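Local coordinates for probable manganase-dependent inorganic pyrophosphatase (PDB 3L2B), which probably hydrolyses inorganic pyrophosphate with manganese and is regulated through a region of CBS and DRTGG domains, whose CBS domains bind the activator diadenosine tetraphosphate, at residues 22-25 with 26-30; 68-71 with 72-75; 111-114 with 115-118; 127-130 with 131-134; 170-173 with 174-178. One frame throughout, in Å; residues are numbered along the deposited sequence.

All five contacts are local, each within one continuous piece of chain. Contacts 1, 2, 4 and 5 lie at helix starts, and contact 3 is an irregular turn. Contact 1 belongs to a CBS domain and sits nearest the centre of the chain. Contacts 3, 4 and 5 belong to the DRTGG domain. Contacts 3 and 4 are richer in exposed residues and touch through L114 and I132. Contacts 1 and 5 have no exposed residue among those that touch. There a side-chain oxygen caps the helix, S25 in one and D173 in the other. Contacts 2 and 4 instead carry salt bridges near the surface, while in contact 3 a lysine bonds a backbone carbonyl.

Contact 1 (22-25 with 26-30); sequences PEVS and LKMAW
With chi1 at 70°, S25 places OG between its own backbone N and carbonyl carbon, facing the first turn of the helix that starts at L26. There OG accepts the backbone N-H of M28. OG and M28 N are 3.0 Å apart, and the bond is nearly straight at 165°. The side chain of M28 comes to the same hydroxyl. Its CG stands anti to the carbonyl carbon (chi1 -75°), and the chain then runs extended before it bends at chi3. That bend carries the methyl CE back to S25. CE lies 3.4 Å from S25 OG and 3.4 Å from S25 N. The hydroxyl is thus bordered by the thioether chain as well as gripped by the amide.

This is an N-cap. S25 is the last residue before helix 26-35 of the CBS domain, and its hydroxyl satisfies an amide that has no earlier helix carbonyl to use. The S25 carbonyl begins the regular helix bonding. Its O receives A29 N at 2.9 Å.

V24, just before the cap, adds an apolar touch. Its CG1 meets M28 CB at 3.8 Å, with the two side chains crossing obliquely. CG1 is farther from A29 CB, at 4.5 Å. V24 and A29 hold the positions of a hydrophobic staple, but at this distance the touch is loose.

N81 of helix 79-85 lies against both S25 and M28. V187 of helix 187-190 packs on L26 and A29. The indole of W30 leads off from the cap and packs on M64 of the second subunit.

Contact 2 (68-71 with 72-75); sequences DSNI and LAKS
D68 and K74 form a salt bridge over the start of the short helix 71-74. D68 OD2 and K74 NZ are 3.3 Å apart. The two side chains cross at about a right angle. The carboxylate also lies against the methylenes, with D68 OD2 3.1 Å from K74 CD. The lysine is extended until chi4 (50°), where a bend turns the ammonium group to the acid.

Backbone hydrogen bonds form the second group. N70 O accepts twice. K74 N donates to it at 3.1 Å, along a nearly straight bond of 168°, and A73 N does so at 3.0 Å. N70 is the N-cap residue, yet its side chain makes no capping bond; its OD1 lies 3.4 Å from A73 CB instead. N70 is also the third residue of a type I turn from D68 to I71.

I71 O is also gripped twice, in both cases by S75. The hydroxyl OG donates to it at 2.6 Å, and S75 N does so at 2.9 Å. The serine can do this because chi1, 68°, sets OG between its N and carbonyl carbon. Both bonds reach back four residues and close the end of the short helix. S75 OG is further bonded to T77.

The apolar part is small. I71 CD1 packs on L72 CG at 3.7 Å.

The turn follows helix 56-64. Y189 of helix 187-190 covers I71, K74 and S75, and L72 rests on T77 and I181. S69 packs on F175 of the second subunit.

Contact 3 (111-114 with 115-118); sequences AESL and KEFI
K115 folds back over the carbonyl of E112. Its CB lies beside the L114 carbonyl carbon, at 3.7 Å from L114 C. With chi1 at 54°, CG sits between the backbone N and carbonyl carbon of K115 and comes to 3.5 Å from E112 O. CD and CE arch past the same oxygen; CE is 4.1 Å from E112 O. Bends at chi3 and chi4 then bring the tip round. NZ donates to E112 O at 3.0 Å, tilted 24° from the carbonyl plane. The lysine therefore runs along a main-chain oxygen from CG to its tip, three residues back along the chain.

The backbone here has helical angles in 111-114, without the regular bonds of a helix. L114 O holds the next turn together by accepting twice. F117 N reaches it at 3.2 Å, and I118 N reaches it at 3.0 Å. One bond goes to the third residue on and the other to the fourth.

On the inner side, L114 and I118 lie side by side and point the same way. L114 CD2 touches I118 CD1 at 3.9 Å.

The segment runs between strand 104-106 and strand 123-126 of the DRTGG domain. L114 packs on I132 and I118 on L136, both of helix 130-138, so the apolar side of the turn packs against that helix. I118 also rests on V141. K115 has a long, weak ion pair with E135 of the same helix.

Contact 4 (127-130 with 131-134); sequences GDRA and EIQA
The chain is extended at R129 (psi 119°) and turns helical from A130 on. Q133 N donates to R129 O at 3.1 Å, the first regular helix bond. The next bond runs from A134 N to A130 O at 3.0 Å. R129 is thus the N-cap residue of helix 130-138.

The side chain of Q133 ties this turn back to the approaching loop. Its NE2 donates to G127 O at 3.0 Å, along a fairly straight bond of 163°. The hydrogen bond lies on a lone pair in the carbonyl plane of G127, close to the plane of the glutamine amide.

The loop leads out of strand 123-126, and the helix runs on toward the parallel neighbour 143-146. The contact is thus the first corner of a beta-alpha-beta crossover in the DRTGG domain.

R129 bends at chi3 and runs alongside E131. R129 NH2 and E131 OE1 form a salt bridge at 3.0 Å. The carboxylate oxygen meets the guanidinium edge, with the two planes 75° apart. I132 CG1 lies over one guanidinium face and touches R129 CB at 3.8 Å. R129 also packs on Q110 of the second subunit.

Contact 5 (170-173 with 174-178); sequences TPHD and SFTAS
D173 caps the helix with one carboxylate oxygen that T176 grips twice. T176 OG1 donates to D173 OD1 at 2.6 Å, nearly along the C-O axis. T176 N donates to the same OD1 at 3.1 Å, from above the carboxylate plane. D173 has chi1 at 71°, which swings the carboxylate in between its own N and carbonyl carbon, toward the turn.

Two further amides are met. A177 N donates to D173 O at 2.9 Å, with an N-H...O angle of 168°. F175 N donates to a water at 2.9 Å, and this water also makes a weak bond to D173 OD2. Further along, S174 O accepts both S178 N and S178 OG, which arrive from opposite faces of its plane. Before the cap, T170 OG1 accepts H172 N at 3.1 Å, an ST turn, and is also bonded to L86 O.

H172 packs on T176, whose CG2 makes an off-centre CH-pi contact 4.2 Å from the centroid of the H172 ring.

The F175 ring leads off from the cap and meets W67 of the second subunit edge-to-face. The arrangement is a classic aspartate N-cap, here starting helix 174-180, a short loop after strand 166-169 of the DRTGG sheet.

Contact 1 (22-25 with 26-30)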
# COMPACT_ATOMS: atom_id res chain seq x y z
N PRO A 22 9.84 -12.45 -12.94
CA PRO A 22 10.07 -11.06 -12.51
C PRO A 22 9.00 -10.03 -12.91
O PRO A 22 8.92 -8.92 -12.33
CB PRO A 22 11.41 -10.69 -13.20
CG PRO A 22 11.60 -11.70 -14.32
CD PRO A 22 10.78 -12.92 -13.98
N GLU A 23 8.21 -10.41 -13.91
CA GLU A 23 7.23 -9.51 -14.52
C GLU A 23 5.88 -9.63 -13.82
O GLU A 23 4.96 -8.87 -14.07
CB GLU A 23 7.07 -9.78 -16.02
CG GLU A 23 6.34 -11.08 -16.39
CD GLU A 23 7.26 -12.31 -16.55
OE1 GLU A 23 8.52 -12.19 -16.44
OE2 GLU A 23 6.70 -13.41 -16.81
N VAL A 24 5.79 -10.61 -12.94
CA VAL A 24 4.56 -10.91 -12.21
C VAL A 24 4.17 -9.70 -11.33
O VAL A 24 5.03 -9.06 -10.74
CB VAL A 24 4.75 -12.15 -11.31
CG1 VAL A 24 3.73 -12.17 -10.23
CG2 VAL A 24 4.70 -13.46 -12.15
N SER A 25 2.90 -9.36 -11.30
CA SER A 25 2.41 -8.17 -10.55
C SER A 25 2.49 -8.36 -9.04
O SER A 25 2.41 -9.48 -8.54
CB SER A 25 0.95 -7.86 -10.87
OG SER A 25 0.13 -8.86 -10.31
N LEU A 26 2.59 -7.24 -8.33
CA LEU A 26 2.55 -7.26 -6.84
C LEU A 26 1.30 -7.91 -6.31
O LEU A 26 1.33 -8.59 -5.28
CB LEU A 26 2.62 -5.87 -6.27
CG LEU A 26 3.93 -5.13 -6.47
CD1 LEU A 26 3.91 -3.80 -5.67
CD2 LEU A 26 5.11 -6.00 -6.11
N LYS A 27 0.21 -7.71 -7.04
CA LYS A 27 -1.07 -8.29 -6.64
C LYS A 27 -1.00 -9.82 -6.65
O LYS A 27 -1.44 -10.49 -5.71
CB LYS A 27 -2.17 -7.86 -7.60
CG LYS A 27 -3.57 -8.20 -7.13
CD LYS A 27 -4.44 -8.69 -8.28
CE LYS A 27 -5.92 -8.76 -7.89
NZ LYS A 27 -6.75 -9.49 -8.92
N MET A 28 -0.54 -10.34 -7.78
CA MET A 28 -0.43 -11.80 -7.97
C MET A 28 0.58 -12.39 -7.04
O MET A 28 0.43 -13.51 -6.59
CB MET A 28 -0.01 -12.16 -9.41
CG MET A 28 -1.12 -12.01 -10.48
SD MET A 28 -0.60 -12.57 -12.15
CE MET A 28 0.43 -11.20 -12.75
N ALA A 29 1.64 -11.63 -6.76
CA ALA A 29 2.72 -12.11 -5.91
C ALA A 29 2.13 -12.31 -4.52
O ALA A 29 2.30 -13.36 -3.89
CB ALA A 29 3.92 -11.13 -5.89
N TRP A 30 1.37 -11.32 -4.07
CA TRP A 30 0.84 -11.33 -2.71
C TRP A 30 -0.20 -12.41 -2.50
O TRP A 30 -0.24 -13.03 -1.44
CB TRP A 30 0.29 -9.94 -2.33
CG TRP A 30 -0.57 -9.96 -1.13
CD1 TRP A 30 -1.91 -9.85 -1.11
CD2 TRP A 30 -0.15 -10.11 0.23
NE1 TRP A 30 -2.37 -9.91 0.17
CE2 TRP A 30 -1.31 -10.06 1.02
CE3 TRP A 30 1.09 -10.26 0.86
CZ2 TRP A 30 -1.28 -10.15 2.43
CZ3 TRP A 30 1.13 -10.36 2.24
CH2 TRP A 30 -0.05 -10.31 3.01

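Contact 2 (68-71 with 72-75)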
# COMPACT_ATOMS: atom_id res chain seq x y z
N ASP A 68 6.78 9.12 -6.60
CA ASP A 68 7.07 9.03 -8.04
C ASP A 68 5.82 8.70 -8.84
O ASP A 68 5.44 7.53 -8.94
CB ASP A 68 8.17 8.02 -8.32
CG ASP A 68 8.80 8.22 -9.71
OD1 ASP A 68 8.04 8.47 -10.67
OD2 ASP A 68 10.04 8.13 -9.84
N SER A 69 5.21 9.72 -9.43
CA SER A 69 3.92 9.55 -10.14
C SER A 69 4.18 8.89 -11.50
O SER A 69 3.24 8.56 -12.25
CB SER A 69 3.19 10.88 -10.31
OG SER A 69 1.79 10.66 -10.44
N ASN A 70 5.47 8.66 -11.71
CA ASN A 70 6.10 8.15 -12.91
C ASN A 70 6.52 6.66 -12.76
O ASN A 70 7.23 6.10 -13.60
CB ASN A 70 7.34 9.02 -13.12
CG ASN A 70 7.74 9.12 -14.54
OD1 ASN A 70 8.63 8.39 -14.97
ND2 ASN A 70 7.14 10.06 -15.28
N ILE A 71 6.09 6.02 -11.68
CA ILE A 71 6.54 4.62 -11.40
C ILE A 71 6.18 3.59 -12.48
O ILE A 71 6.86 2.57 -12.62
CB ILE A 71 6.10 4.05 -9.99
CG1 ILE A 71 4.64 4.35 -9.67
CG2 ILE A 71 7.00 4.59 -8.89
CD1 ILE A 71 3.69 4.04 -10.79
N LEU A 72 5.11 3.84 -13.25
CA LEU A 72 4.73 2.89 -14.32
C LEU A 72 5.83 2.88 -15.39
O LEU A 72 6.18 1.83 -15.93
CB LEU A 72 3.33 3.17 -14.91
CG LEU A 72 2.12 2.96 -13.98
CD1 LEU A 72 0.79 3.19 -14.71
CD2 LEU A 72 2.10 1.58 -13.33
N ALA A 73 6.43 4.05 -15.61
CA ALA A 73 7.50 4.21 -16.60
C ALA A 73 8.77 3.59 -16.08
O ALA A 73 9.43 2.78 -16.75
CB ALA A 73 7.74 5.70 -16.92
N LYS A 74 9.11 3.97 -14.86
CA LYS A 74 10.36 3.52 -14.24
C LYS A 74 10.38 2.02 -14.10
O LYS A 74 11.45 1.41 -14.09
CB LYS A 74 10.58 4.19 -12.88
CG LYS A 74 10.98 5.67 -12.95
CD LYS A 74 11.62 6.14 -11.62
CE LYS A 74 12.54 7.38 -11.80
NZ LYS A 74 11.93 8.51 -12.57
N SER A 75 9.20 1.42 -13.97
CA SER A 75 9.09 -0.02 -13.70
C SER A 75 8.77 -0.80 -14.96
O SER A 75 8.62 -2.02 -14.92
CB SER A 75 7.99 -0.28 -12.67
OG SER A 75 6.70 0.02 -13.20

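Contact 3 (111-114 with 115-118)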
# COMPACT_ATOMS: atom_id res chain seq x y z
N ALA A 111 -13.29 19.42 -19.87
CA ALA A 111 -12.54 19.07 -21.10
C ALA A 111 -11.43 20.08 -21.49
O ALA A 111 -10.31 19.70 -21.82
CB ALA A 111 -13.51 18.88 -22.27
N GLU A 112 -11.75 21.36 -21.39
CA GLU A 112 -10.86 22.44 -21.87
C GLU A 112 -9.66 22.61 -20.94
O GLU A 112 -8.61 23.08 -21.35
CB GLU A 112 -11.61 23.78 -21.98
CG GLU A 112 -13.07 23.69 -22.49
CD GLU A 112 -14.06 23.28 -21.37
OE1 GLU A 112 -14.25 24.07 -20.41
OE2 GLU A 112 -14.63 22.15 -21.46
N SER A 113 -9.85 22.23 -19.69
CA SER A 113 -8.83 22.40 -18.64
C SER A 113 -7.86 21.23 -18.57
O SER A 113 -6.81 21.31 -17.94
CB SER A 113 -9.50 22.57 -17.28
OG SER A 113 -10.50 23.57 -17.34
N LEU A 114 -8.23 20.13 -19.22
CA LEU A 114 -7.42 18.89 -19.14
C LEU A 114 -5.99 19.14 -19.56
O LEU A 114 -5.07 18.59 -18.99
CB LEU A 114 -8.01 17.76 -19.98
CG LEU A 114 -9.34 17.23 -19.46
CD1 LEU A 114 -9.98 16.37 -20.54
CD2 LEU A 114 -9.14 16.47 -18.15
N LYS A 115 -5.82 20.01 -20.55
CA LYS A 115 -4.48 20.25 -21.14
C LYS A 115 -3.42 20.85 -20.20
O LYS A 115 -2.23 20.83 -20.52
CB LYS A 115 -4.56 21.06 -22.44
CG LYS A 115 -5.30 22.38 -22.38
CD LYS A 115 -5.31 23.08 -23.73
CE LYS A 115 -6.36 22.50 -24.67
NZ LYS A 115 -7.76 22.81 -24.24
N GLU A 116 -3.84 21.34 -19.05
CA GLU A 116 -2.87 21.97 -18.10
C GLU A 116 -2.31 21.01 -17.05
O GLU A 116 -1.31 21.30 -16.41
CB GLU A 116 -3.48 23.18 -17.40
CG GLU A 116 -4.81 22.96 -16.72
CD GLU A 116 -5.48 24.27 -16.38
OE1 GLU A 116 -6.52 24.61 -17.03
OE2 GLU A 116 -4.95 24.97 -15.48
N PHE A 117 -2.96 19.87 -16.90
CA PHE A 117 -2.51 18.84 -15.96
C PHE A 117 -2.04 17.58 -16.68
O PHE A 117 -1.28 16.77 -16.14
CB PHE A 117 -3.64 18.49 -14.98
CG PHE A 117 -4.09 19.65 -14.12
CD1 PHE A 117 -3.27 20.16 -13.12
CD2 PHE A 117 -5.34 20.22 -14.30
CE1 PHE A 117 -3.69 21.24 -12.32
CE2 PHE A 117 -5.76 21.29 -13.50
CZ PHE A 117 -4.93 21.79 -12.52
N ILE A 118 -2.50 17.41 -17.91
CA ILE A 118 -2.34 16.16 -18.61
C ILE A 118 -1.56 16.39 -19.89
O ILE A 118 -1.81 17.31 -20.64
CB ILE A 118 -3.70 15.49 -18.87
CG1 ILE A 118 -4.37 15.13 -17.54
CG2 ILE A 118 -3.53 14.23 -19.76
CD1 ILE A 118 -5.79 14.61 -17.63

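Contact 4 (127-130 with 131-134)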
# COMPACT_ATOMS: atom_id res chain seq x y z
N GLY A 127 -13.76 9.23 -16.43
CA GLY A 127 -15.12 8.71 -16.37
C GLY A 127 -15.76 8.45 -17.72
O GLY A 127 -15.09 8.32 -18.74
N ASP A 128 -17.09 8.42 -17.67
CA ASP A 128 -17.98 8.02 -18.77
C ASP A 128 -18.07 9.09 -19.86
O ASP A 128 -18.50 8.82 -21.00
CB ASP A 128 -19.40 7.77 -18.21
CG ASP A 128 -20.23 6.82 -19.05
OD1 ASP A 128 -19.96 6.67 -20.27
OD2 ASP A 128 -21.17 6.22 -18.48
N ARG A 129 -17.68 10.30 -19.51
CA ARG A 129 -17.85 11.44 -20.41
C ARG A 129 -17.03 11.24 -21.69
O ARG A 129 -15.80 11.13 -21.63
CB ARG A 129 -17.46 12.76 -19.71
CG ARG A 129 -18.36 13.15 -18.52
CD ARG A 129 -18.02 14.56 -17.99
NE ARG A 129 -18.14 15.59 -19.04
CZ ARG A 129 -17.66 16.83 -18.96
NH1 ARG A 129 -17.02 17.26 -17.88
NH2 ARG A 129 -17.82 17.66 -19.99
N ALA A 130 -17.72 11.20 -22.83
CA ALA A 130 -17.06 11.03 -24.15
C ALA A 130 -16.27 12.28 -24.56
O ALA A 130 -15.30 12.18 -25.32
CB ALA A 130 -18.07 10.66 -25.25
N GLU A 131 -16.69 13.44 -24.06
CA GLU A 131 -16.00 14.70 -24.36
C GLU A 131 -14.60 14.64 -23.76
O GLU A 131 -13.64 15.01 -24.41
CB GLU A 131 -16.76 15.94 -23.82
CG GLU A 131 -16.03 17.27 -24.15
CD GLU A 131 -16.84 18.56 -23.82
OE1 GLU A 131 -17.70 18.54 -22.90
OE2 GLU A 131 -16.58 19.59 -24.48
N ILE A 132 -14.53 14.16 -22.52
CA ILE A 132 -13.28 14.04 -21.79
C ILE A 132 -12.41 12.98 -22.43
O ILE A 132 -11.22 13.17 -22.65
CB ILE A 132 -13.53 13.64 -20.30
CG1 ILE A 132 -14.21 14.79 -19.54
CG2 ILE A 132 -12.26 13.27 -19.61
CD1 ILE A 132 -13.46 16.11 -19.67
N GLN A 133 -13.04 11.86 -22.76
CA GLN A 133 -12.33 10.74 -23.33
C GLN A 133 -11.62 11.16 -24.61
O GLN A 133 -10.47 10.80 -24.82
CB GLN A 133 -13.27 9.55 -23.59
CG GLN A 133 -13.71 8.82 -22.33
CD GLN A 133 -14.85 7.84 -22.60
OE1 GLN A 133 -15.19 7.55 -23.75
NE2 GLN A 133 -15.46 7.35 -21.53
N ALA A 134 -12.30 11.97 -25.42
CA ALA A 134 -11.76 12.42 -26.72
C ALA A 134 -10.69 13.49 -26.58
O ALA A 134 -9.77 13.56 -27.37
CB ALA A 134 -12.89 12.92 -27.66

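Contact 5 (170-173 with 174-178)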
# COMPACT_ATOMS: atom_id res chain seq x y z
N THR A 170 -12.11 -0.35 -16.67
CA THR A 170 -12.19 -1.08 -15.42
C THR A 170 -13.56 -0.92 -14.77
O THR A 170 -14.22 0.08 -14.99
CB THR A 170 -11.14 -0.58 -14.41
OG1 THR A 170 -11.35 -1.24 -13.15
CG2 THR A 170 -11.25 0.92 -14.20
N PRO A 171 -13.98 -1.86 -13.92
CA PRO A 171 -15.28 -1.62 -13.25
C PRO A 171 -15.18 -0.60 -12.10
O PRO A 171 -16.17 -0.06 -11.64
CB PRO A 171 -15.66 -3.01 -12.73
CG PRO A 171 -14.43 -3.80 -12.72
CD PRO A 171 -13.54 -3.27 -13.79
N HIS A 172 -13.96 -0.29 -11.71
CA HIS A 172 -13.72 0.44 -10.48
C HIS A 172 -13.92 1.91 -10.69
O HIS A 172 -13.67 2.42 -11.78
CB HIS A 172 -12.29 0.17 -10.02
CG HIS A 172 -12.05 -1.25 -9.66
ND1 HIS A 172 -12.87 -1.93 -8.79
CD2 HIS A 172 -11.09 -2.11 -10.03
CE1 HIS A 172 -12.40 -3.15 -8.62
NE2 HIS A 172 -11.33 -3.30 -9.37
N ASP A 173 -14.34 2.60 -9.64
CA ASP A 173 -14.37 4.06 -9.69
C ASP A 173 -12.95 4.63 -9.56
O ASP A 173 -11.99 3.88 -9.36
CB ASP A 173 -15.33 4.68 -8.67
CG ASP A 173 -14.86 4.56 -7.22
OD1 ASP A 173 -13.91 3.80 -6.91
OD2 ASP A 173 -15.49 5.25 -6.38
N SER A 174 -12.83 5.95 -9.70
CA SER A 174 -11.50 6.55 -9.84
C SER A 174 -10.68 6.51 -8.57
O SER A 174 -9.45 6.31 -8.63
CB SER A 174 -11.54 7.96 -10.47
OG SER A 174 -12.46 8.81 -9.86
N PHE A 175 -11.34 6.63 -7.42
CA PHE A 175 -10.63 6.50 -6.17
C PHE A 175 -10.01 5.10 -6.09
O PHE A 175 -8.84 4.94 -5.71
CB PHE A 175 -11.55 6.73 -4.95
CG PHE A 175 -10.98 6.23 -3.64
CD1 PHE A 175 -9.95 6.92 -3.03
CD2 PHE A 175 -11.50 5.12 -3.02
CE1 PHE A 175 -9.43 6.50 -1.82
CE2 PHE A 175 -11.01 4.68 -1.79
CZ PHE A 175 -9.96 5.36 -1.19
N THR A 176 -10.82 4.10 -6.42
CA THR A 176 -10.42 2.71 -6.28
C THR A 176 -9.32 2.36 -7.29
O THR A 176 -8.32 1.78 -6.94
CB THR A 176 -11.61 1.73 -6.40
OG1 THR A 176 -12.60 2.09 -5.43
CG2 THR A 176 -11.18 0.32 -6.11
N ALA A 177 -9.49 2.79 -8.53
CA ALA A 177 -8.49 2.55 -9.57
C ALA A 177 -7.14 3.18 -9.17
O ALA A 177 -6.06 2.61 -9.40
CB ALA A 177 -8.97 3.12 -10.94
N SER A 178 -7.22 4.34 -8.54
CA SER A 178 -6.02 5.07 -8.13
C SER A 178 -5.29 4.30 -7.05
O SER A 178 -4.08 4.20 -7.05
CB SER A 178 -6.36 6.47 -7.66
OG SER A 178 -6.95 7.24 -8.70
O HOH W 1 -14.08 7.47 -6.73